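Local coordinates for protein importin subunit beta-1 (Saccharomyces cerevisiae, PDB 5OWU) that carries proteins into the nucleus as an importin beta receptor, pairing with importin alpha, which recognises the classical nuclear localization signal of the cargo, at residues Val618-Ile622 / Phe640-Leu644; Val546-Leu550 / Ile576-Leu580; Ile663-Asn668 / Asp708-Asn712. All blocks are in the same frame, centred on the assembly; numbering follows the deposited sequence. Where two conformers were deposited one is given.

Interaction 1 of 3, residues Val618-Ile622 / Phe640-Leu644; sequences VFYAI and FSPYL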
loop_
_atom_site.group_PDB
_atom_site.type_symbol
_atom_site.label_atom_id
_atom_site.label_comp_id
_atom_site.label_asym_id
_atom_site.label_seq_id
_atom_site.Cartn_x
_atom_site.Cartn_y
_atom_site.Cartn_z
ATOM N N VAL A 618 -16.619 -9.956 -17.429
ATOM C CA VAL A 618 -17.033 -10.835 -18.516
ATOM C C VAL A 618 -15.814 -11.464 -19.168
ATOM O O VAL A 618 -15.810 -12.655 -19.488
ATOM C CB VAL A 618 -17.884 -10.069 -19.545
ATOM C CG1 VAL A 618 -18.225 -10.969 -20.725
ATOM C CG2 VAL A 618 -19.158 -9.538 -18.902
ATOM N N PHE A 619 -14.769 -10.673 -19.388
ATOM C CA PHE A 619 -13.545 -11.198 -19.976
ATOM C C PHE A 619 -12.899 -12.226 -19.063
ATOM O O PHE A 619 -12.353 -13.223 -19.538
ATOM C CB PHE A 619 -12.575 -10.055 -20.267
ATOM C CG PHE A 619 -12.692 -9.509 -21.655
ATOM C CD1 PHE A 619 -13.816 -8.804 -22.045
ATOM C CD2 PHE A 619 -11.677 -9.708 -22.573
ATOM C CE1 PHE A 619 -13.925 -8.307 -23.337
ATOM C CE2 PHE A 619 -11.777 -9.210 -23.856
ATOM C CZ PHE A 619 -12.903 -8.510 -24.239
ATOM N N TYR A 620 -12.935 -11.992 -17.747
ATOM C CA TYR A 620 -12.428 -12.991 -16.810
ATOM C C TYR A 620 -13.180 -14.308 -16.958
ATOM O O TYR A 620 -12.571 -15.389 -16.960
ATOM C CB TYR A 620 -12.533 -12.467 -15.372
ATOM C CG TYR A 620 -11.390 -11.563 -14.945
ATOM C CD1 TYR A 620 -10.066 -11.957 -15.110
ATOM C CD2 TYR A 620 -11.632 -10.317 -14.375
ATOM C CE1 TYR A 620 -9.019 -11.139 -14.722
ATOM C CE2 TYR A 620 -10.588 -9.491 -13.984
ATOM C CZ TYR A 620 -9.285 -9.907 -14.164
ATOM O OH TYR A 620 -8.243 -9.097 -13.781
ATOM N N ALA A 621 -14.507 -14.244 -17.107
ATOM C CA ALA A 621 -15.272 -15.482 -17.231
ATOM C C ALA A 621 -15.047 -16.145 -18.588
ATOM O O ALA A 621 -14.995 -17.379 -18.688
ATOM C CB ALA A 621 -16.755 -15.203 -17.008
ATOM N N ILE A 622 -14.917 -15.344 -19.645
ATOM C CA ILE A 622 -14.621 -15.898 -20.963
ATOM C C ILE A 622 -13.265 -16.585 -20.937
ATOM O O ILE A 622 -13.096 -17.687 -21.467
ATOM C CB ILE A 622 -14.680 -14.795 -22.035
ATOM C CG1 ILE A 622 -16.125 -14.309 -22.205
ATOM C CG2 ILE A 622 -14.108 -15.299 -23.360
ATOM C CD1 ILE A 622 -16.277 -13.143 -23.142
ATOM N N PHE A 640 -15.534 -13.707 -31.032
ATOM C CA PHE A 640 -14.894 -13.032 -29.906
ATOM C C PHE A 640 -13.779 -12.094 -30.354
ATOM O O PHE A 640 -13.489 -11.112 -29.665
ATOM C CB PHE A 640 -14.351 -14.069 -28.923
ATOM C CG PHE A 640 -13.742 -13.475 -27.694
ATOM C CD1 PHE A 640 -14.465 -12.606 -26.899
ATOM C CD2 PHE A 640 -12.451 -13.791 -27.326
ATOM C CE1 PHE A 640 -13.900 -12.058 -25.763
ATOM C CE2 PHE A 640 -11.887 -13.249 -26.195
ATOM C CZ PHE A 640 -12.607 -12.384 -25.414
ATOM N N SER A 641 -13.167 -12.360 -31.505
ATOM C CA SER A 641 -11.990 -11.606 -31.938
ATOM C C SER A 641 -12.198 -10.098 -31.942
ATOM O O SER A 641 -11.325 -9.378 -31.430
ATOM C CB SER A 641 -11.563 -12.094 -33.329
ATOM O OG SER A 641 -10.539 -11.266 -33.854
ATOM N N PRO A 642 -13.286 -9.556 -32.493
ATOM C CA PRO A 642 -13.446 -8.091 -32.462
ATOM C C PRO A 642 -13.422 -7.528 -31.052
ATOM O O PRO A 642 -12.719 -6.539 -30.787
ATOM C CB PRO A 642 -14.802 -7.873 -33.157
ATOM C CG PRO A 642 -15.028 -9.109 -33.959
ATOM C CD PRO A 642 -14.405 -10.219 -33.181
ATOM N N TYR A 643 -14.165 -8.148 -30.131
ATOM C CA TYR A 643 -14.147 -7.709 -28.741
ATOM C C TYR A 643 -12.740 -7.782 -28.171
ATOM O O TYR A 643 -12.261 -6.834 -27.542
ATOM C CB TYR A 643 -15.089 -8.566 -27.900
ATOM C CG TYR A 643 -16.531 -8.510 -28.329
ATOM C CD1 TYR A 643 -17.304 -7.387 -28.085
ATOM C CD2 TYR A 643 -17.124 -9.593 -28.953
ATOM C CE1 TYR A 643 -18.623 -7.340 -28.471
ATOM C CE2 TYR A 643 -18.437 -9.555 -29.340
ATOM C CZ TYR A 643 -19.180 -8.430 -29.096
ATOM O OH TYR A 643 -20.493 -8.399 -29.481
ATOM N N LEU A 644 -12.061 -8.911 -28.380
ATOM C CA LEU A 644 -10.714 -9.078 -27.844
ATOM C C LEU A 644 -9.783 -7.974 -28.330
ATOM O O LEU A 644 -9.087 -7.338 -27.532
ATOM C CB LEU A 644 -10.165 -10.449 -28.229
ATOM C CG LEU A 644 -8.707 -10.709 -27.850
ATOM C CD1 LEU A 644 -8.513 -10.607 -26.344
ATOM C CD2 LEU A 644 -8.283 -12.068 -28.378
#
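Helices that stand well apart can still pack when large side chains span the gap, as here. The axes of 618-622 and 640-644 come no closer than 12.8 Å and run at 133° to each other, so there is room between them for aromatic rings. Phe640, in the t rotamer, projects straight across and enters the notch between Phe619 and Ile622, two residues three positions apart on the facing helix. On one side Ile622 lays its CG2 methyl over the face of the Phe640 ring, 4.1 Å from the centroid in a CH-pi contact, and Ile622 CD1 reaches Phe640 CE1 at 3.7 Å. Phe619 lies obliquely to the same ring, with Phe619 CE2 3.6 Å from Phe640 CZ and the planes at 50°. The two segments belong to successive HEAT repeats: the second helix of repeat 14 here meets the first helix of repeat 15, an inter-repeat joint of the solenoid. The bump of Phe619 fills a hollow in its turn, its ring edge pressing against the backbone at Tyr643 O (3.8 Å from Phe619 CZ) and Leu644 CA (4.1 Å from Phe619 CE2). Tyr643 starts toward the interface at CB, but its ring leads away and its OH hydrogen-bonds Glu607. Helix 655-669 closes another flank, where Phe662 meets the Phe640 ring edge-to-face.

Interaction 2 of 3, residues Val546-Leu550 / Ile576-Leu580; sequences VMDKL and ILTVL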
loop_
_atom_site.group_PDB
_atom_site.type_symbol
_atom_site.label_atom_id
_atom_site.label_comp_id
_atom_site.label_asym_id
_atom_site.label_seq_id
_atom_site.Cartn_x
_atom_site.Cartn_y
_atom_site.Cartn_z
ATOM N N VAL A 546 -25.310 -19.850 -9.770
ATOM C CA VAL A 546 -24.752 -18.618 -10.314
ATOM C C VAL A 546 -25.197 -18.434 -11.759
ATOM O O VAL A 546 -25.622 -17.342 -12.157
ATOM C CB VAL A 546 -23.217 -18.587 -10.161
ATOM C CG1 VAL A 546 -22.844 -18.517 -8.676
ATOM C CG2 VAL A 546 -22.552 -19.779 -10.851
ATOM N N MET A 547 -25.173 -19.507 -12.550
ATOM C CA MET A 547 -25.652 -19.423 -13.927
ATOM C C MET A 547 -27.084 -18.904 -13.960
ATOM O O MET A 547 -27.364 -17.848 -14.545
ATOM C CB MET A 547 -25.515 -20.790 -14.604
ATOM C CG MET A 547 -24.048 -21.178 -14.797
ATOM S SD MET A 547 -23.701 -22.696 -15.707
ATOM C CE MET A 547 -24.640 -23.917 -14.787
ATOM N N ASP A 548 -28.000 -19.605 -13.285
ATOM C CA ASP A 548 -29.372 -19.122 -13.170
ATOM C C ASP A 548 -29.395 -17.672 -12.697
ATOM O O ASP A 548 -30.106 -16.829 -13.256
ATOM C CB ASP A 548 -30.162 -20.017 -12.212
ATOM C CG ASP A 548 -30.286 -21.455 -12.708
ATOM O OD1 ASP A 548 -29.553 -21.841 -13.643
ATOM O OD2 ASP A 548 -31.111 -22.209 -12.146
ATOM N N LYS A 549 -28.596 -17.357 -11.674
ATOM C CA LYS A 549 -28.638 -16.009 -11.116
ATOM C C LYS A 549 -28.215 -14.984 -12.152
ATOM O O LYS A 549 -28.821 -13.907 -12.263
ATOM C CB LYS A 549 -27.746 -15.921 -9.881
ATOM C CG LYS A 549 -27.940 -14.648 -9.069
ATOM C CD LYS A 549 -29.275 -14.671 -8.331
ATOM C CE LYS A 549 -29.527 -13.362 -7.615
ATOM N NZ LYS A 549 -30.816 -13.370 -6.866
ATOM N N LEU A 550 -27.183 -15.298 -12.934
ATOM C CA LEU A 550 -26.797 -14.381 -13.994
ATOM C C LEU A 550 -27.989 -14.124 -14.905
ATOM O O LEU A 550 -28.339 -12.969 -15.185
ATOM C CB LEU A 550 -25.607 -14.945 -14.773
ATOM C CG LEU A 550 -24.992 -14.060 -15.858
ATOM C CD1 LEU A 550 -24.523 -12.740 -15.275
ATOM C CD2 LEU A 550 -23.841 -14.788 -16.561
ATOM N N ILE A 576 -21.453 -12.140 -9.383
ATOM C CA ILE A 576 -21.868 -13.382 -10.025
ATOM C C ILE A 576 -20.783 -13.876 -10.970
ATOM O O ILE A 576 -20.431 -15.058 -10.975
ATOM C CB ILE A 576 -23.200 -13.176 -10.768
ATOM C CG1 ILE A 576 -24.332 -12.911 -9.768
ATOM C CG2 ILE A 576 -23.540 -14.394 -11.632
ATOM C CD1 ILE A 576 -25.589 -12.365 -10.412
ATOM N N LEU A 577 -20.266 -12.986 -11.815
ATOM C CA LEU A 577 -19.297 -13.409 -12.821
ATOM C C LEU A 577 -18.001 -13.888 -12.173
ATOM O O LEU A 577 -17.366 -14.823 -12.667
ATOM C CB LEU A 577 -19.036 -12.265 -13.808
ATOM C CG LEU A 577 -20.219 -11.954 -14.739
ATOM C CD1 LEU A 577 -20.080 -10.589 -15.378
ATOM C CD2 LEU A 577 -20.382 -13.021 -15.811
ATOM N N THR A 578 -17.599 -13.277 -11.058
ATOM C CA THR A 578 -16.411 -13.745 -10.342
ATOM C C THR A 578 -16.605 -15.179 -9.853
ATOM O O THR A 578 -15.762 -16.062 -10.101
ATOM C CB THR A 578 -16.108 -12.794 -9.181
ATOM O OG1 THR A 578 -15.904 -11.469 -9.699
ATOM C CG2 THR A 578 -14.856 -13.230 -8.405
ATOM N N VAL A 579 -17.730 -15.444 -9.179
ATOM C CA VAL A 579 -17.978 -16.816 -8.733
ATOM C C VAL A 579 -18.054 -17.759 -9.926
ATOM O O VAL A 579 -17.557 -18.888 -9.874
ATOM C CB VAL A 579 -19.256 -16.903 -7.881
ATOM C CG1 VAL A 579 -19.460 -18.339 -7.384
ATOM C CG2 VAL A 579 -19.180 -15.952 -6.709
ATOM N N LEU A 580 -18.699 -17.321 -11.009
ATOM C CA LEU A 580 -18.863 -18.171 -12.185
ATOM C C LEU A 580 -17.516 -18.526 -12.794
ATOM O O LEU A 580 -17.289 -19.670 -13.202
ATOM C CB LEU A 580 -19.753 -17.468 -13.212
ATOM C CG LEU A 580 -19.998 -18.171 -14.553
ATOM C CD1 LEU A 580 -20.623 -19.540 -14.357
ATOM C CD2 LEU A 580 -20.884 -17.305 -15.443
#
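Ile576 opens the facing surface of the second helix and makes its largest contribution. Ile576 CG2 settles 3.6 Å from Val546 O and 3.8 Å from Leu550 CB, while Ile576 CD1 lies 3.5 Å from Lys549 CG. That lysine offers only its aliphatic stem here, since its ammonium group turns away to hydrogen-bond Asn508 and Gln552. Leu577 begins on the far side of its helix, yet its CD2 swings round to meet Leu550 CD2 at 4.0 Å. Val579 points inward, with its CG1 3.6 Å from Val546 CG1. Leu580 ends the series: its CD1 touches Val546 CG2 (4.0 Å) and Met547 CG (3.8 Å), and its CD2 touches Leu550 CD2 (4.0 Å). These residues pair the two antiparallel helices of HEAT repeat 13, 536-553 and 563-586; the axes of segments 546-550 and 576-580 approach to 9.6 Å and cross at -151°, and Val546 and Ile576 bring their CA atoms to 6.0 Å. Phe602 of the next repeat extends the apolar packing over Leu577 and Leu580. No hydrogen bond joins the segments, so the pairing rests on apolar burial and fit, with no polar bond fixing its geometry.

Interaction 3 of 3, residues Ile663-Asn668 / Asp708-Asn712; sequences IADISN and DIASN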
loop_
_atom_site.group_PDB
_atom_site.type_symbol
_atom_site.label_atom_id
_atom_site.label_comp_id
_atom_site.label_asym_id
_atom_site.label_seq_id
_atom_site.Cartn_x
_atom_site.Cartn_y
_atom_site.Cartn_z
ATOM N N ILE A 663 -5.144 -13.977 -23.546
ATOM C CA ILE A 663 -4.046 -14.523 -24.346
ATOM C C ILE A 663 -3.248 -15.530 -23.523
ATOM O O ILE A 663 -2.911 -16.621 -24.001
ATOM C CB ILE A 663 -3.155 -13.391 -24.890
ATOM C CG1 ILE A 663 -3.976 -12.441 -25.759
ATOM C CG2 ILE A 663 -1.996 -13.973 -25.713
ATOM C CD1 ILE A 663 -3.227 -11.192 -26.189
ATOM N N ALA A 664 -2.950 -15.189 -22.264
ATOM C CA ALA A 664 -2.227 -16.113 -21.395
ATOM C C ALA A 664 -2.961 -17.440 -21.275
ATOM O O ALA A 664 -2.343 -18.508 -21.352
ATOM C CB ALA A 664 -2.029 -15.495 -20.009
ATOM N N ASP A 665 -4.282 -17.397 -21.095
ATOM C CA ASP A 665 -5.039 -18.637 -20.948
ATOM C C ASP A 665 -5.008 -19.471 -22.225
ATOM O O ASP A 665 -4.725 -20.673 -22.176
ATOM C CB ASP A 665 -6.479 -18.334 -20.540
ATOM C CG ASP A 665 -6.636 -18.210 -19.046
ATOM O OD1 ASP A 665 -6.072 -19.065 -18.330
ATOM O OD2 ASP A 665 -7.300 -17.254 -18.584
ATOM N N ILE A 666 -5.291 -18.862 -23.380
ATOM C CA ILE A 666 -5.397 -19.683 -24.586
ATOM C C ILE A 666 -4.029 -20.200 -25.013
ATOM O O ILE A 666 -3.929 -21.269 -25.628
ATOM C CB ILE A 666 -6.093 -18.933 -25.741
ATOM C CG1 ILE A 666 -5.321 -17.683 -26.154
ATOM C CG2 ILE A 666 -7.532 -18.578 -25.366
ATOM C CD1 ILE A 666 -5.691 -17.191 -27.532
ATOM N N SER A 667 -2.954 -19.473 -24.704
ATOM C CA SER A 667 -1.629 -20.004 -25.012
ATOM C C SER A 667 -1.402 -21.343 -24.323
ATOM O O SER A 667 -0.720 -22.214 -24.872
ATOM C CB SER A 667 -0.549 -19.002 -24.610
ATOM O OG SER A 667 -0.258 -19.088 -23.227
ATOM N N ASN A 668 -1.967 -21.531 -23.132
ATOM C CA ASN A 668 -1.842 -22.792 -22.410
ATOM C C ASN A 668 -2.910 -23.803 -22.816
ATOM O O ASN A 668 -2.614 -24.996 -22.946
ATOM C CB ASN A 668 -1.914 -22.539 -20.900
ATOM C CG ASN A 668 -0.829 -21.583 -20.410
ATOM O OD1 ASN A 668 0.360 -21.790 -20.662
ATOM N ND2 ASN A 668 -1.239 -20.528 -19.711
ATOM N N ASP A 708 4.494 -16.690 -21.521
ATOM C CA ASP A 708 3.488 -17.681 -21.879
ATOM C C ASP A 708 3.625 -18.059 -23.345
ATOM O O ASP A 708 3.684 -19.244 -23.698
ATOM C CB ASP A 708 2.086 -17.140 -21.592
ATOM C CG ASP A 708 1.871 -16.852 -20.131
ATOM O OD1 ASP A 708 2.306 -17.671 -19.307
ATOM O OD2 ASP A 708 1.278 -15.804 -19.819
ATOM N N ILE A 709 3.744 -17.053 -24.213
ATOM C CA ILE A 709 3.747 -17.337 -25.643
ATOM C C ILE A 709 4.980 -18.153 -25.995
ATOM O O ILE A 709 4.890 -19.236 -26.591
ATOM C CB ILE A 709 3.657 -16.027 -26.447
ATOM C CG1 ILE A 709 2.280 -15.392 -26.208
ATOM C CG2 ILE A 709 3.921 -16.288 -27.940
ATOM C CD1 ILE A 709 2.044 -14.074 -26.912
ATOM N N ALA A 710 6.149 -17.669 -25.579
ATOM C CA ALA A 710 7.378 -18.408 -25.833
ATOM C C ALA A 710 7.286 -19.824 -25.282
ATOM O O ALA A 710 7.822 -20.767 -25.877
ATOM C CB ALA A 710 8.572 -17.678 -25.218
ATOM N N SER A 711 6.612 -20.003 -24.145
ATOM C CA SER A 711 6.613 -21.329 -23.552
ATOM C C SER A 711 5.852 -22.297 -24.435
ATOM O O SER A 711 6.195 -23.483 -24.517
ATOM C CB SER A 711 5.994 -21.308 -22.156
ATOM O OG SER A 711 6.076 -22.602 -21.601
ATOM N N ASN A 712 4.804 -21.820 -25.096
ATOM C CA ASN A 712 3.960 -22.729 -25.847
ATOM C C ASN A 712 4.369 -22.874 -27.314
ATOM O O ASN A 712 4.171 -23.950 -27.888
ATOM C CB ASN A 712 2.507 -22.283 -25.712
ATOM C CG ASN A 712 1.959 -22.531 -24.292
ATOM O OD1 ASN A 712 1.673 -23.668 -23.925
ATOM N ND2 ASN A 712 1.838 -21.470 -23.492
HETATM O O HOH W 1 3.194 -20.285 -19.340
#
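Stacked HEAT repeats place their second helices side by side in the same direction, and 663-668 and 708-712 are such a pair, drawn from repeats 15 and 16. Their axes are nearly parallel, at 9°, and only 9.0 Å apart, a closeness that suits the small residues Ala664 and Ser667: the CA atoms of Ala664 and Asp708 are 5.9 Å apart, those of Ser667 and Ile709 6.0 Å. Side-chain conformation settles the rest. Ser667 adopts the p rotamer, which folds its OG back to donate to Ala664 O one turn earlier, at 2.9 Å; its own helix thus satisfies the hydroxyl, leaving a compact surface against Asp708 CB, 3.5 Å from Ser667 OG. Ile663 and Ile709, both m then t, meet through Ile663 CG2 and Ile709 CD1 at 4.2 Å, on the side covered by helix 675-689. Toward the exposed margin the chemistry becomes polar. Asn712, also m, sets its amide between the helices, so that ND2 donates to Asp708 O within its own helix (2.9 Å) and to Asn668 OD1 across the gap (3.2 Å, nearly straight at 169°). In this position the amide carbon lies tight against the neighbouring backbone, Asn712 CG being 2.8 Å from Ser667 O. Asp708, m as well, rests OD2 3.3 Å from Ala664 CB and turns OD1 to a water, which donates to it at 2.8 Å and reaches Asn668 OD1 by a weak bond of 3.5 Å.

In the fold
Together the three contacts sample the ways in which a HEAT solenoid holds itself together: interaction 2 joins the two helices within a repeat, interaction 1 joins the second helix of one repeat to the first of the next, and interaction 3 joins neighbouring second helices. They follow one another along repeats 13 to 16. The centres of interactions 1 and 2 are 16 Å apart, and these two touch directly where Val618 CG2 packs on Leu577 CD1 at 3.8 Å. Interaction 3 lies equally far from interaction 1, centre to centre, without touching it, but successive helices 637-649 and 655-669 connect them. Interactions 2 and 3 are about 27 Å apart between centres.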